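Local coordinates for tyrocidine synthetase 3 (Brevibacillus brevis, PDB 2JGP), which takes part in the nonribosomal synthesis of the antibiotic tyrocidine, the fragment here joining a peptidyl carrier domain to a condensation domain that probably forms a peptide bond, at residues A[348-354]-A[375-381]; A[329-334]-A[431-435]; A[101-105]-A[408-412]. All blocks are in the same frame, centred on the assembly; numbering follows the deposited sequence.

Overall arrangement
All three contacts lie in the condensation domain, but at different depths. Contacts 1 and 2 are buried and touch each other: helix 329-345 leads through a short connection into strand 350-356, and the backbone of Gly353 meets that of Phe432, so strand pair and helix-on-strand packing form one continuous unit, with centres 12 Å apart. Contact 1 is held chiefly by backbone hydrogen bonds with a salt bridge at its margin; contact 2 almost wholly by aromatic and aliphatic side chains. Contact 3 lies near the surface, its centre 20 Å from that of contact 1, and joins two helix beginnings through a small polar interaction and a water.

Contact 1: A[348-354]-A[375-381]; sequences EDIIVGT and LAMRNKP
Two strands, 350-354 and 375-379, run antiparallel, with axes 4.5 Å apart at closest approach and an angle of 149° between their directions. The register sets Ile350 opposite Asn379, Val352 opposite Met377 and Thr354 opposite Leu375 as hydrogen-bonded pairs; Ile351 with Arg378 and Gly353 with Ala376 are the non-hydrogen-bonded pairs between them. Each hydrogen-bonded pair closes two backbone bonds: Ile350 N to Asn379 O and Asn379 N to Ile350 O, both 2.9 Å; Val352 N to Met377 O 2.8 Å and Met377 N to Val352 O 2.9 Å; Thr354 N to Leu375 O 2.9 Å and Leu375 N to Thr354 O 3.1 Å. CA-H...O contacts fill the intervals, such as Ile351 CA to Met377 O at 3.3 Å.

A salt bridge lies near the open end. Arg378, extended with its first three chi angles t, reaches Asp349 (chi1 t) in a two-pronged pairing, NE to OD1 3.1 Å and NH2 to OD2 2.9 Å; its NH1 is also paired with Asp282.

Apolar contacts are slighter: Ile351 CG2 meets Ala376 CB at 3.9 Å, and Ile350 CD1 meets Pro381 CG at 4.0 Å. Branched Ile and Val suit the extended backbone and the buried setting.

This is a regular antiparallel pairing of two strands. Its face bearing Ile350, Thr354, Leu375, Met377 and Asn379 rests on helices 329-345 and 387-403, Ile351 and Ala376 on the other face meet Phe280, and Gly353 links the other edge of its strand through backbone bonds to Thr430 and Phe432 of strand 430-435.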
ATOM      1  N   GLU A 348     -21.151 -11.698   9.763  1.00 56.76           N
ATOM      2  CA  GLU A 348     -20.174 -11.814  10.842  1.00 56.63           C
ATOM      3  C   GLU A 348     -18.850 -12.414  10.352  1.00 56.15           C
ATOM      4  O   GLU A 348     -18.059 -12.919  11.139  1.00 56.20           O
ATOM      5  CB  GLU A 348     -20.760 -12.665  11.971  1.00 56.61           C
ATOM      6  CG  GLU A 348     -22.114 -12.170  12.462  1.00 57.26           C
ATOM      7  CD  GLU A 348     -22.519 -12.791  13.778  1.00 57.86           C
ATOM      8  OE1 GLU A 348     -23.109 -12.077  14.615  1.00 58.36           O
ATOM      9  OE2 GLU A 348     -22.230 -13.984  13.986  1.00 58.50           O
ATOM     10  N   ASP A 349     -18.621 -12.333   9.047  1.00 55.78           N
ATOM     11  CA  ASP A 349     -17.417 -12.854   8.413  1.00 55.15           C
ATOM     12  C   ASP A 349     -17.205 -11.988   7.177  1.00 54.93           C
ATOM     13  O   ASP A 349     -17.997 -12.034   6.229  1.00 54.22           O
ATOM     14  CB  ASP A 349     -17.623 -14.322   8.036  1.00 55.29           C
ATOM     15  CG  ASP A 349     -16.361 -14.997   7.526  1.00 55.43           C
ATOM     16  OD1 ASP A 349     -15.317 -14.328   7.345  1.00 53.99           O
ATOM     17  OD2 ASP A 349     -16.437 -16.222   7.283  1.00 55.06           O
ATOM     18  N   ILE A 350     -16.139 -11.190   7.212  1.00 54.73           N
ATOM     19  CA  ILE A 350     -15.958 -10.081   6.283  1.00 54.80           C
ATOM     20  C   ILE A 350     -14.509  -9.952   5.841  1.00 54.27           C
ATOM     21  O   ILE A 350     -13.596 -10.043   6.666  1.00 53.24           O
ATOM     22  CB  ILE A 350     -16.379  -8.744   6.941  1.00 55.09           C
ATOM     23  CG1 ILE A 350     -17.837  -8.834   7.419  1.00 55.98           C
ATOM     24  CG2 ILE A 350     -16.186  -7.577   5.961  1.00 56.31           C
ATOM     25  CD1 ILE A 350     -18.443  -7.533   7.822  1.00 57.22           C
ATOM     26  N   ILE A 351     -14.314  -9.725   4.541  1.00 53.79           N
ATOM     27  CA  ILE A 351     -12.982  -9.507   3.965  1.00 53.67           C
ATOM     28  C   ILE A 351     -12.882  -8.061   3.481  1.00 53.93           C
ATOM     29  O   ILE A 351     -13.757  -7.581   2.759  1.00 53.93           O
ATOM     30  CB  ILE A 351     -12.701 -10.477   2.799  1.00 53.76           C
ATOM     31  CG1 ILE A 351     -12.978 -11.926   3.231  1.00 53.43           C
ATOM     32  CG2 ILE A 351     -11.259 -10.331   2.311  1.00 53.42           C
ATOM     33  CD1 ILE A 351     -12.999 -12.910   2.097  1.00 54.58           C
ATOM     34  N   VAL A 352     -11.826  -7.369   3.910  1.00 54.01           N
ATOM     35  CA  VAL A 352     -11.568  -5.984   3.523  1.00 54.53           C
ATOM     36  C   VAL A 352     -10.183  -5.897   2.902  1.00 54.96           C
ATOM     37  O   VAL A 352      -9.218  -6.345   3.499  1.00 55.33           O
ATOM     38  CB  VAL A 352     -11.614  -5.045   4.745  1.00 54.41           C
ATOM     39  CG1 VAL A 352     -11.165  -3.630   4.358  1.00 54.81           C
ATOM     40  CG2 VAL A 352     -13.027  -5.038   5.366  1.00 54.73           C
ATOM     41  N   GLY A 353     -10.090  -5.324   1.708  1.00 55.52           N
ATOM     42  CA  GLY A 353      -8.793  -5.105   1.067  1.00 55.94           C
ATOM     43  C   GLY A 353      -8.031  -4.000   1.765  1.00 56.21           C
ATOM     44  O   GLY A 353      -8.577  -2.932   2.002  1.00 55.89           O
ATOM     45  N   THR A 354      -6.775  -4.259   2.122  1.00 57.00           N
ATOM     46  CA  THR A 354      -5.926  -3.236   2.729  1.00 57.72           C
ATOM     47  C   THR A 354      -4.626  -3.060   1.936  1.00 58.25           C
ATOM     48  O   THR A 354      -3.731  -3.911   1.994  1.00 58.39           O
ATOM     49  CB  THR A 354      -5.597  -3.552   4.192  1.00 57.81           C
ATOM     50  OG1 THR A 354      -4.966  -4.834   4.293  1.00 59.07           O
ATOM     51  CG2 THR A 354      -6.868  -3.544   5.045  1.00 58.03           C
ATOM     52  N   LEU A 375      -3.561  -6.685   0.648  1.00 60.86           N
ATOM     53  CA  LEU A 375      -3.804  -7.857   1.460  1.00 60.09           C
ATOM     54  C   LEU A 375      -5.306  -8.009   1.635  1.00 59.30           C
ATOM     55  O   LEU A 375      -5.990  -7.041   1.946  1.00 59.28           O
ATOM     56  CB  LEU A 375      -3.147  -7.704   2.828  1.00 59.98           C
ATOM     57  CG  LEU A 375      -1.676  -7.286   2.829  1.00 60.69           C
ATOM     58  CD1 LEU A 375      -1.198  -7.127   4.271  1.00 61.36           C
ATOM     59  CD2 LEU A 375      -0.816  -8.276   2.054  1.00 60.98           C
ATOM     60  N   ALA A 376      -5.808  -9.225   1.440  1.00 58.17           N
ATOM     61  CA  ALA A 376      -7.203  -9.536   1.728  1.00 57.22           C
ATOM     62  C   ALA A 376      -7.314  -9.821   3.217  1.00 56.55           C
ATOM     63  O   ALA A 376      -6.950 -10.905   3.672  1.00 55.79           O
ATOM     64  CB  ALA A 376      -7.657 -10.737   0.920  1.00 57.15           C
ATOM     65  N   MET A 377      -7.807  -8.848   3.974  1.00 56.02           N
ATOM     66  CA  MET A 377      -7.883  -8.971   5.422  1.00 56.17           C
ATOM     67  C   MET A 377      -9.243  -9.536   5.835  1.00 55.69           C
ATOM     68  O   MET A 377     -10.274  -8.880   5.657  1.00 54.98           O
ATOM     69  CB  MET A 377      -7.655  -7.603   6.068  1.00 56.70           C
ATOM     70  CG  MET A 377      -7.128  -7.672   7.462  1.00 58.38           C
ATOM     71  SD  MET A 377      -5.390  -8.169   7.514  1.00 60.48           S
ATOM     72  CE  MET A 377      -4.529  -6.656   7.130  1.00 60.49           C
ATOM     73  N   ARG A 378      -9.235 -10.752   6.378  1.00 55.13           N
ATOM     74  CA  ARG A 378     -10.462 -11.432   6.794  1.00 55.35           C
ATOM     75  C   ARG A 378     -10.623 -11.380   8.306  1.00 55.26           C
ATOM     76  O   ARG A 378      -9.707 -11.726   9.046  1.00 55.62           O
ATOM     77  CB  ARG A 378     -10.455 -12.891   6.329  1.00 55.22           C
ATOM     78  CG  ARG A 378     -11.718 -13.671   6.684  1.00 54.91           C
ATOM     79  CD  ARG A 378     -11.619 -15.087   6.165  1.00 55.52           C
ATOM     80  NE  ARG A 378     -12.844 -15.857   6.385  1.00 55.88           N
ATOM     81  CZ  ARG A 378     -13.134 -16.996   5.761  1.00 57.09           C
ATOM     82  NH1 ARG A 378     -12.296 -17.521   4.870  1.00 57.27           N
ATOM     83  NH2 ARG A 378     -14.275 -17.621   6.025  1.00 57.34           N
ATOM     84  N   ASN A 379     -11.801 -10.962   8.752  1.00 55.26           N
ATOM     85  CA  ASN A 379     -12.122 -10.910  10.173  1.00 55.28           C
ATOM     86  C   ASN A 379     -13.556 -11.348  10.409  1.00 55.38           C
ATOM     87  O   ASN A 379     -14.365 -11.374   9.482  1.00 55.41           O
ATOM     88  CB  ASN A 379     -11.895  -9.500  10.712  1.00 55.35           C
ATOM     89  CG  ASN A 379     -10.432  -9.197  10.935  1.00 55.45           C
ATOM     90  OD1 ASN A 379      -9.807  -8.460  10.164  1.00 55.62           O
ATOM     91  ND2 ASN A 379      -9.864  -9.793  11.978  1.00 55.15           N
ATOM     92  N   LYS A 380     -13.857 -11.681  11.660  1.00 55.40           N
ATOM     93  CA  LYS A 380     -15.133 -12.276  12.021  1.00 55.52           C
ATOM     94  C   LYS A 380     -15.805 -11.489  13.140  1.00 55.59           C
ATOM     95  O   LYS A 380     -15.771 -11.898  14.306  1.00 55.38           O
ATOM     96  CB  LYS A 380     -14.931 -13.744  12.397  1.00 55.61           C
ATOM     97  CG  LYS A 380     -14.442 -14.572  11.211  1.00 56.24           C
ATOM     98  CD  LYS A 380     -14.314 -16.041  11.530  1.00 57.22           C
ATOM     99  CE  LYS A 380     -13.644 -16.785  10.384  1.00 57.57           C
ATOM    100  NZ  LYS A 380     -13.369 -18.201  10.742  1.00 58.05           N
ATOM    101  N   PRO A 381     -16.403 -10.337  12.786  1.00 55.76           N
ATOM    102  CA  PRO A 381     -17.114  -9.508  13.758  1.00 56.20           C
ATOM    103  C   PRO A 381     -18.442 -10.145  14.185  1.00 56.56           C
ATOM    104  O   PRO A 381     -19.512  -9.773  13.699  1.00 56.38           O
ATOM    105  CB  PRO A 381     -17.326  -8.190  13.004  1.00 56.07           C
ATOM    106  CG  PRO A 381     -17.372  -8.577  11.577  1.00 55.84           C
ATOM    107  CD  PRO A 381     -16.424  -9.738  11.434  1.00 55.99           C
TER

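Contact 2: A[329-334]-A[431-435]; sequences LYMVLL and VFTFQ
Helix 329-334 packs against strand 431-435, running roughly antiparallel to it, with axes 9.2 Å apart at closest approach and an angle of 147° between their directions; the nearest CA pairs are Tyr330 with Phe434, 6.4 Å, and Leu334 with Phe432, 7.1 Å. Backbone bonds Leu333 N to Leu329 O, 3.0 Å, and Leu334 N to Tyr330 O, 2.9 Å, keep the helix regular. From the strand, Phe432 and Phe434, both chi1 t, point toward the helix, while Thr433 between them points away, as strand alternation demands, and bonds to Ser468.

Leu329 starts sideways, but its t/p rotamer brings CD2 to 3.6 Å from Phe434 CZ. Tyr330, chi1 t, lays its ring beside both phenylalanines: CD1 is 3.7 Å from Phe434 CB, and the edge of Phe432 meets the tyrosine face in a T-shaped stack, centroids 5.3 Å apart and planes at 78°. Its hydroxyl reaches a water, 2.7 Å from Tyr330 OH, which donates to the backbone oxygen Phe432 O at 2.8 Å. Met331 and Val332 turn to other helices. Leu333 (m/t) points toward the strand, its CB 3.6 Å from Phe432 CZ and its CD1 3.8 Å from Phe434 CD1. Leu334 (t/p) closes the row: its CB lies over one face of the Phe432 ring, and CD1 comes to 4.0 Å from CD2 of that residue.

The direct contacts of this helix-on-sheet interface are apolar and aromatic. Leu333 touches both phenylalanine rings, Leu329 and Leu334 each pack on one, and tyrosine suits its place because a single water links its hydroxyl to Phe432 O.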
ATOM      1  N   LEU A 329      -3.453   2.855  15.587  1.00 60.20           N
ATOM      2  CA  LEU A 329      -4.677   3.546  15.196  1.00 60.20           C
ATOM      3  C   LEU A 329      -5.258   2.896  13.945  1.00 59.77           C
ATOM      4  O   LEU A 329      -6.462   2.693  13.844  1.00 59.11           O
ATOM      5  CB  LEU A 329      -4.412   5.034  14.955  1.00 60.32           C
ATOM      6  CG  LEU A 329      -5.609   5.860  14.481  1.00 60.93           C
ATOM      7  CD1 LEU A 329      -6.810   5.704  15.418  1.00 60.89           C
ATOM      8  CD2 LEU A 329      -5.209   7.316  14.345  1.00 61.77           C
ATOM      9  N   TYR A 330      -4.383   2.536  13.008  1.00 59.65           N
ATOM     10  CA  TYR A 330      -4.785   1.782  11.827  1.00 59.32           C
ATOM     11  C   TYR A 330      -5.658   0.578  12.186  1.00 58.73           C
ATOM     12  O   TYR A 330      -6.725   0.382  11.603  1.00 58.26           O
ATOM     13  CB  TYR A 330      -3.539   1.300  11.071  1.00 60.20           C
ATOM     14  CG  TYR A 330      -3.839   0.538   9.809  1.00 61.39           C
ATOM     15  CD1 TYR A 330      -3.803   1.172   8.573  1.00 63.52           C
ATOM     16  CD2 TYR A 330      -4.152  -0.819   9.847  1.00 62.63           C
ATOM     17  CE1 TYR A 330      -4.076   0.481   7.409  1.00 64.49           C
ATOM     18  CE2 TYR A 330      -4.427  -1.518   8.693  1.00 64.20           C
ATOM     19  CZ  TYR A 330      -4.390  -0.860   7.476  1.00 64.59           C
ATOM     20  OH  TYR A 330      -4.654  -1.544   6.324  1.00 65.63           O
ATOM     21  N   MET A 331      -5.196  -0.225  13.141  1.00 57.69           N
ATOM     22  CA  MET A 331      -5.922  -1.435  13.544  1.00 57.41           C
ATOM     23  C   MET A 331      -7.277  -1.132  14.186  1.00 56.65           C
ATOM     24  O   MET A 331      -8.256  -1.831  13.934  1.00 56.61           O
ATOM     25  CB  MET A 331      -5.088  -2.271  14.512  1.00 57.23           C
ATOM     26  CG  MET A 331      -3.880  -2.966  13.889  1.00 58.15           C
ATOM     27  SD  MET A 331      -2.828  -3.634  15.195  1.00 59.18           S
ATOM     28  CE  MET A 331      -1.387  -4.152  14.251  1.00 57.88           C
ATOM     29  N   VAL A 332      -7.318  -0.107  15.029  1.00 56.28           N
ATOM     30  CA  VAL A 332      -8.548   0.293  15.711  1.00 55.53           C
ATOM     31  C   VAL A 332      -9.602   0.686  14.674  1.00 55.52           C
ATOM     32  O   VAL A 332     -10.737   0.210  14.708  1.00 54.85           O
ATOM     33  CB  VAL A 332      -8.288   1.475  16.672  1.00 55.75           C
ATOM     34  CG1 VAL A 332      -9.609   2.064  17.190  1.00 55.50           C
ATOM     35  CG2 VAL A 332      -7.383   1.035  17.836  1.00 54.82           C
ATOM     36  N   LEU A 333      -9.199   1.535  13.735  1.00 55.37           N
ATOM     37  CA  LEU A 333     -10.088   1.988  12.660  1.00 55.21           C
ATOM     38  C   LEU A 333     -10.536   0.844  11.741  1.00 55.22           C
ATOM     39  O   LEU A 333     -11.706   0.778  11.347  1.00 55.10           O
ATOM     40  CB  LEU A 333      -9.409   3.079  11.842  1.00 55.06           C
ATOM     41  CG  LEU A 333      -9.025   4.353  12.583  1.00 54.99           C
ATOM     42  CD1 LEU A 333      -8.233   5.265  11.663  1.00 54.55           C
ATOM     43  CD2 LEU A 333     -10.252   5.058  13.131  1.00 55.75           C
ATOM     44  N   LEU A 334      -9.613  -0.052  11.394  1.00 55.52           N
ATOM     45  CA  LEU A 334      -9.972  -1.222  10.596  1.00 55.74           C
ATOM     46  C   LEU A 334     -10.980  -2.082  11.343  1.00 55.69           C
ATOM     47  O   LEU A 334     -11.937  -2.592  10.755  1.00 55.73           O
ATOM     48  CB  LEU A 334      -8.733  -2.056  10.243  1.00 56.12           C
ATOM     49  CG  LEU A 334      -8.981  -3.356   9.465  1.00 56.47           C
ATOM     50  CD1 LEU A 334      -9.731  -3.088   8.146  1.00 57.15           C
ATOM     51  CD2 LEU A 334      -7.656  -4.068   9.218  1.00 57.06           C
ATOM     52  N   VAL A 431     -12.350  -1.523   0.201  1.00 58.16           N
ATOM     53  CA  VAL A 431     -10.963  -1.278   0.560  1.00 58.76           C
ATOM     54  C   VAL A 431     -10.914  -0.274   1.708  1.00 59.16           C
ATOM     55  O   VAL A 431     -11.736   0.641   1.773  1.00 58.69           O
ATOM     56  CB  VAL A 431     -10.160  -0.734  -0.655  1.00 58.70           C
ATOM     57  CG1 VAL A 431      -8.830  -0.137  -0.219  1.00 59.11           C
ATOM     58  CG2 VAL A 431      -9.948  -1.841  -1.682  1.00 58.94           C
ATOM     59  N   PHE A 432      -9.954  -0.468   2.612  1.00 60.09           N
ATOM     60  CA  PHE A 432      -9.715   0.445   3.728  1.00 61.01           C
ATOM     61  C   PHE A 432      -8.296   0.985   3.629  1.00 61.86           C
ATOM     62  O   PHE A 432      -7.363   0.208   3.430  1.00 61.11           O
ATOM     63  CB  PHE A 432      -9.903  -0.293   5.056  1.00 61.23           C
ATOM     64  CG  PHE A 432      -9.481   0.503   6.255  1.00 61.93           C
ATOM     65  CD1 PHE A 432     -10.357   1.396   6.847  1.00 62.44           C
ATOM     66  CD2 PHE A 432      -8.205   0.366   6.783  1.00 62.67           C
ATOM     67  CE1 PHE A 432      -9.972   2.141   7.948  1.00 62.40           C
ATOM     68  CE2 PHE A 432      -7.810   1.110   7.890  1.00 62.69           C
ATOM     69  CZ  PHE A 432      -8.693   1.998   8.469  1.00 62.37           C
ATOM     70  N   THR A 433      -8.137   2.304   3.748  1.00 63.21           N
ATOM     71  CA  THR A 433      -6.799   2.924   3.820  1.00 64.88           C
ATOM     72  C   THR A 433      -6.715   3.959   4.937  1.00 66.40           C
ATOM     73  O   THR A 433      -7.719   4.545   5.323  1.00 65.83           O
ATOM     74  CB  THR A 433      -6.380   3.609   2.496  1.00 64.86           C
ATOM     75  OG1 THR A 433      -7.148   4.804   2.289  1.00 65.00           O
ATOM     76  CG2 THR A 433      -6.562   2.671   1.308  1.00 65.46           C
ATOM     77  N   PHE A 434      -5.505   4.173   5.452  1.00 68.70           N
ATOM     78  CA  PHE A 434      -5.259   5.196   6.474  1.00 70.55           C
ATOM     79  C   PHE A 434      -3.966   5.941   6.136  1.00 72.29           C
ATOM     80  O   PHE A 434      -2.937   5.315   5.890  1.00 72.67           O
ATOM     81  CB  PHE A 434      -5.194   4.560   7.870  1.00 70.75           C
ATOM     82  CG  PHE A 434      -4.774   5.516   8.960  1.00 71.00           C
ATOM     83  CD1 PHE A 434      -5.552   6.622   9.268  1.00 70.97           C
ATOM     84  CD2 PHE A 434      -3.594   5.312   9.670  1.00 71.59           C
ATOM     85  CE1 PHE A 434      -5.169   7.512  10.259  1.00 71.28           C
ATOM     86  CE2 PHE A 434      -3.204   6.198  10.669  1.00 71.58           C
ATOM     87  CZ  PHE A 434      -3.994   7.300  10.964  1.00 71.19           C
ATOM     88  N   GLN A 435      -4.030   7.272   6.100  1.00 74.37           N
ATOM     89  CA  GLN A 435      -2.882   8.105   5.710  1.00 76.01           C
ATOM     90  C   GLN A 435      -2.672   9.250   6.704  1.00 77.35           C
ATOM     91  O   GLN A 435      -3.548   9.533   7.522  1.00 77.34           O
ATOM     92  CB  GLN A 435      -3.085   8.682   4.302  1.00 76.21           C
ATOM     93  CG  GLN A 435      -3.751   7.741   3.286  1.00 77.09           C
ATOM     94  CD  GLN A 435      -5.266   7.917   3.204  1.00 78.12           C
ATOM     95  OE1 GLN A 435      -6.034   7.047   3.627  1.00 78.84           O
ATOM     96  NE2 GLN A 435      -5.698   9.050   2.661  1.00 78.66           N
TER
HETATM   97  O   HOH W   1      -4.618  -0.106   3.999  1.00 46.10           O

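Contact 3: A[101-105]-A[408-412]; sequences SAQKR and PFEEL
Pro408 occupies the N-cap position of helix 409-415, and the start of helix 101-113 abuts this corner, with the CA atoms of Ser101 and Pro408 6.6 Å apart. At phi/psi of -55°/134° the proline is extended, then the chain turns helical; Leu412 N bonds back to Pro408 O at 3.3 Å. Proline's missing amide hydrogen costs the helix nothing at this position, and its CB lies 3.3 Å from Ser101 OG.

Phe409 turns instead to the ring of Phe428. Glu410 makes the main contact. Its CA-to-CB bond points toward helix 101-113, and chi1 m with chi2 p bring the carboxylate to Ser101, whose OG, on a chi1 t rotamer, donates a hydrogen bond to Glu410 OE1 at 3.0 Å. OE2 of Glu410 lies 3.8 Å from Ala102 CA, where a small residue leaves space for the carboxylate; a water donates to Ala102 O at 2.8 Å and weakly to Glu410 OE2 at 3.4 Å. The methylenes of Arg105 and Glu410 touch, CD to CG 3.7 Å, but the nearest guanidinium nitrogen, Arg105 NE, stays 5.6 Å from Glu410 OE2, too far for a salt bridge. Leu412 faces inward onto Trp276 and Leu277.

Condensation domains consist of two halves, each with a chloramphenicol acetyltransferase-like fold; this modest polar contact is consistent with a junction between the N-terminal half, carrying helix 101-113, and the C-terminal half, carrying helix 409-415.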
ATOM      1  N   SER A 101       5.550  -9.579 -10.490  1.00 61.89           N
ATOM      2  CA  SER A 101       4.204 -10.133 -10.616  1.00 62.58           C
ATOM      3  C   SER A 101       3.194  -9.042 -10.987  1.00 62.29           C
ATOM      4  O   SER A 101       2.379  -9.230 -11.887  1.00 62.01           O
ATOM      5  CB  SER A 101       3.801 -10.829  -9.309  1.00 62.73           C
ATOM      6  OG  SER A 101       2.508 -11.398  -9.420  1.00 65.99           O
ATOM      7  N   ALA A 102       3.276  -7.895 -10.316  1.00 62.22           N
ATOM      8  CA  ALA A 102       2.372  -6.766 -10.582  1.00 62.54           C
ATOM      9  C   ALA A 102       2.545  -6.200 -11.995  1.00 62.61           C
ATOM     10  O   ALA A 102       1.566  -5.929 -12.683  1.00 62.88           O
ATOM     11  CB  ALA A 102       2.570  -5.672  -9.543  1.00 62.24           C
ATOM     12  N   GLN A 103       3.790  -6.028 -12.424  1.00 62.78           N
ATOM     13  CA  GLN A 103       4.080  -5.611 -13.803  1.00 62.63           C
ATOM     14  C   GLN A 103       3.534  -6.595 -14.840  1.00 63.27           C
ATOM     15  O   GLN A 103       3.043  -6.187 -15.903  1.00 63.56           O
ATOM     16  CB  GLN A 103       5.581  -5.487 -14.014  1.00 62.17           C
ATOM     17  CG  GLN A 103       6.222  -4.245 -13.440  1.00 62.15           C
ATOM     18  CD  GLN A 103       7.709  -4.196 -13.732  1.00 61.75           C
ATOM     19  OE1 GLN A 103       8.400  -5.214 -13.657  1.00 60.96           O
ATOM     20  NE2 GLN A 103       8.205  -3.017 -14.080  1.00 62.33           N
ATOM     21  N   LYS A 104       3.647  -7.890 -14.551  1.00 63.55           N
ATOM     22  CA  LYS A 104       3.189  -8.912 -15.491  1.00 64.58           C
ATOM     23  C   LYS A 104       1.693  -8.769 -15.762  1.00 65.09           C
ATOM     24  O   LYS A 104       1.257  -8.832 -16.912  1.00 65.28           O
ATOM     25  CB  LYS A 104       3.498 -10.316 -14.975  1.00 64.39           C
ATOM     26  CG  LYS A 104       3.127 -11.432 -15.957  1.00 65.09           C
ATOM     27  CD  LYS A 104       3.680 -12.763 -15.515  1.00 66.00           C
ATOM     28  CE  LYS A 104       3.388 -13.851 -16.521  1.00 67.31           C
ATOM     29  NZ  LYS A 104       4.050 -15.124 -16.146  1.00 68.18           N
ATOM     30  N   ARG A 105       0.916  -8.571 -14.700  1.00 65.90           N
ATOM     31  CA  ARG A 105      -0.534  -8.410 -14.817  1.00 66.46           C
ATOM     32  C   ARG A 105      -0.898  -7.158 -15.616  1.00 66.31           C
ATOM     33  O   ARG A 105      -1.760  -7.205 -16.497  1.00 65.87           O
ATOM     34  CB  ARG A 105      -1.181  -8.362 -13.430  1.00 67.37           C
ATOM     35  CG  ARG A 105      -2.671  -8.029 -13.457  1.00 69.79           C
ATOM     36  CD  ARG A 105      -3.414  -8.545 -12.242  1.00 73.60           C
ATOM     37  NE  ARG A 105      -4.848  -8.655 -12.528  1.00 77.17           N
ATOM     38  CZ  ARG A 105      -5.725  -7.652 -12.458  1.00 79.38           C
ATOM     39  NH1 ARG A 105      -5.341  -6.429 -12.094  1.00 80.95           N
ATOM     40  NH2 ARG A 105      -7.001  -7.873 -12.752  1.00 80.37           N
ATOM     41  N   PRO A 408       2.361 -12.438  -3.881  1.00 57.36           N
ATOM     42  CA  PRO A 408       1.595 -11.543  -4.753  1.00 57.90           C
ATOM     43  C   PRO A 408       0.089 -11.817  -4.745  1.00 58.16           C
ATOM     44  O   PRO A 408      -0.329 -12.970  -4.851  1.00 58.19           O
ATOM     45  CB  PRO A 408       2.173 -11.832  -6.144  1.00 57.83           C
ATOM     46  CG  PRO A 408       3.541 -12.335  -5.892  1.00 57.77           C
ATOM     47  CD  PRO A 408       3.456 -13.102  -4.608  1.00 57.37           C
ATOM     48  N   PHE A 409      -0.707 -10.761  -4.624  1.00 59.12           N
ATOM     49  CA  PHE A 409      -2.166 -10.880  -4.688  1.00 59.51           C
ATOM     50  C   PHE A 409      -2.599 -11.574  -5.985  1.00 59.97           C
ATOM     51  O   PHE A 409      -3.577 -12.310  -5.995  1.00 60.01           O
ATOM     52  CB  PHE A 409      -2.840  -9.506  -4.556  1.00 59.56           C
ATOM     53  CG  PHE A 409      -4.336  -9.583  -4.436  1.00 59.79           C
ATOM     54  CD1 PHE A 409      -4.929  -9.990  -3.249  1.00 59.27           C
ATOM     55  CD2 PHE A 409      -5.153  -9.280  -5.517  1.00 59.93           C
ATOM     56  CE1 PHE A 409      -6.308 -10.079  -3.139  1.00 59.59           C
ATOM     57  CE2 PHE A 409      -6.543  -9.367  -5.410  1.00 59.85           C
ATOM     58  CZ  PHE A 409      -7.116  -9.768  -4.228  1.00 59.50           C
ATOM     59  N   GLU A 410      -1.838 -11.355  -7.059  1.00 60.69           N
ATOM     60  CA  GLU A 410      -2.091 -11.982  -8.366  1.00 61.06           C
ATOM     61  C   GLU A 410      -2.038 -13.505  -8.302  1.00 61.20           C
ATOM     62  O   GLU A 410      -2.827 -14.186  -8.960  1.00 61.32           O
ATOM     63  CB  GLU A 410      -1.069 -11.506  -9.410  1.00 61.29           C
ATOM     64  CG  GLU A 410      -1.149 -10.022  -9.769  1.00 62.19           C
ATOM     65  CD  GLU A 410      -0.417  -9.124  -8.793  1.00 63.50           C
ATOM     66  OE1 GLU A 410       0.512  -9.608  -8.110  1.00 64.28           O
ATOM     67  OE2 GLU A 410      -0.773  -7.930  -8.707  1.00 64.45           O
ATOM     68  N   GLU A 411      -1.087 -14.034  -7.532  1.00 61.07           N
ATOM     69  CA  GLU A 411      -0.956 -15.477  -7.351  1.00 61.24           C
ATOM     70  C   GLU A 411      -2.110 -16.055  -6.539  1.00 61.03           C
ATOM     71  O   GLU A 411      -2.622 -17.129  -6.861  1.00 60.49           O
ATOM     72  CB  GLU A 411       0.379 -15.818  -6.678  1.00 61.43           C
ATOM     73  CG  GLU A 411       1.591 -15.567  -7.555  1.00 62.66           C
ATOM     74  CD  GLU A 411       1.548 -16.361  -8.842  1.00 64.54           C
ATOM     75  OE1 GLU A 411       1.153 -17.548  -8.801  1.00 65.04           O
ATOM     76  OE2 GLU A 411       1.906 -15.798  -9.898  1.00 66.30           O
ATOM     77  N   LEU A 412      -2.511 -15.341  -5.487  1.00 61.00           N
ATOM     78  CA  LEU A 412      -3.604 -15.783  -4.624  1.00 61.24           C
ATOM     79  C   LEU A 412      -4.905 -15.946  -5.403  1.00 61.81           C
ATOM     80  O   LEU A 412      -5.588 -16.958  -5.270  1.00 61.57           O
ATOM     81  CB  LEU A 412      -3.817 -14.789  -3.478  1.00 61.10           C
ATOM     82  CG  LEU A 412      -4.942 -15.117  -2.489  1.00 60.63           C
ATOM     83  CD1 LEU A 412      -4.768 -16.502  -1.885  1.00 59.79           C
ATOM     84  CD2 LEU A 412      -5.002 -14.051  -1.405  1.00 59.81           C
TER
HETATM   85  O   HOH W   2      -0.798  -5.574 -11.132  1.00 52.03           O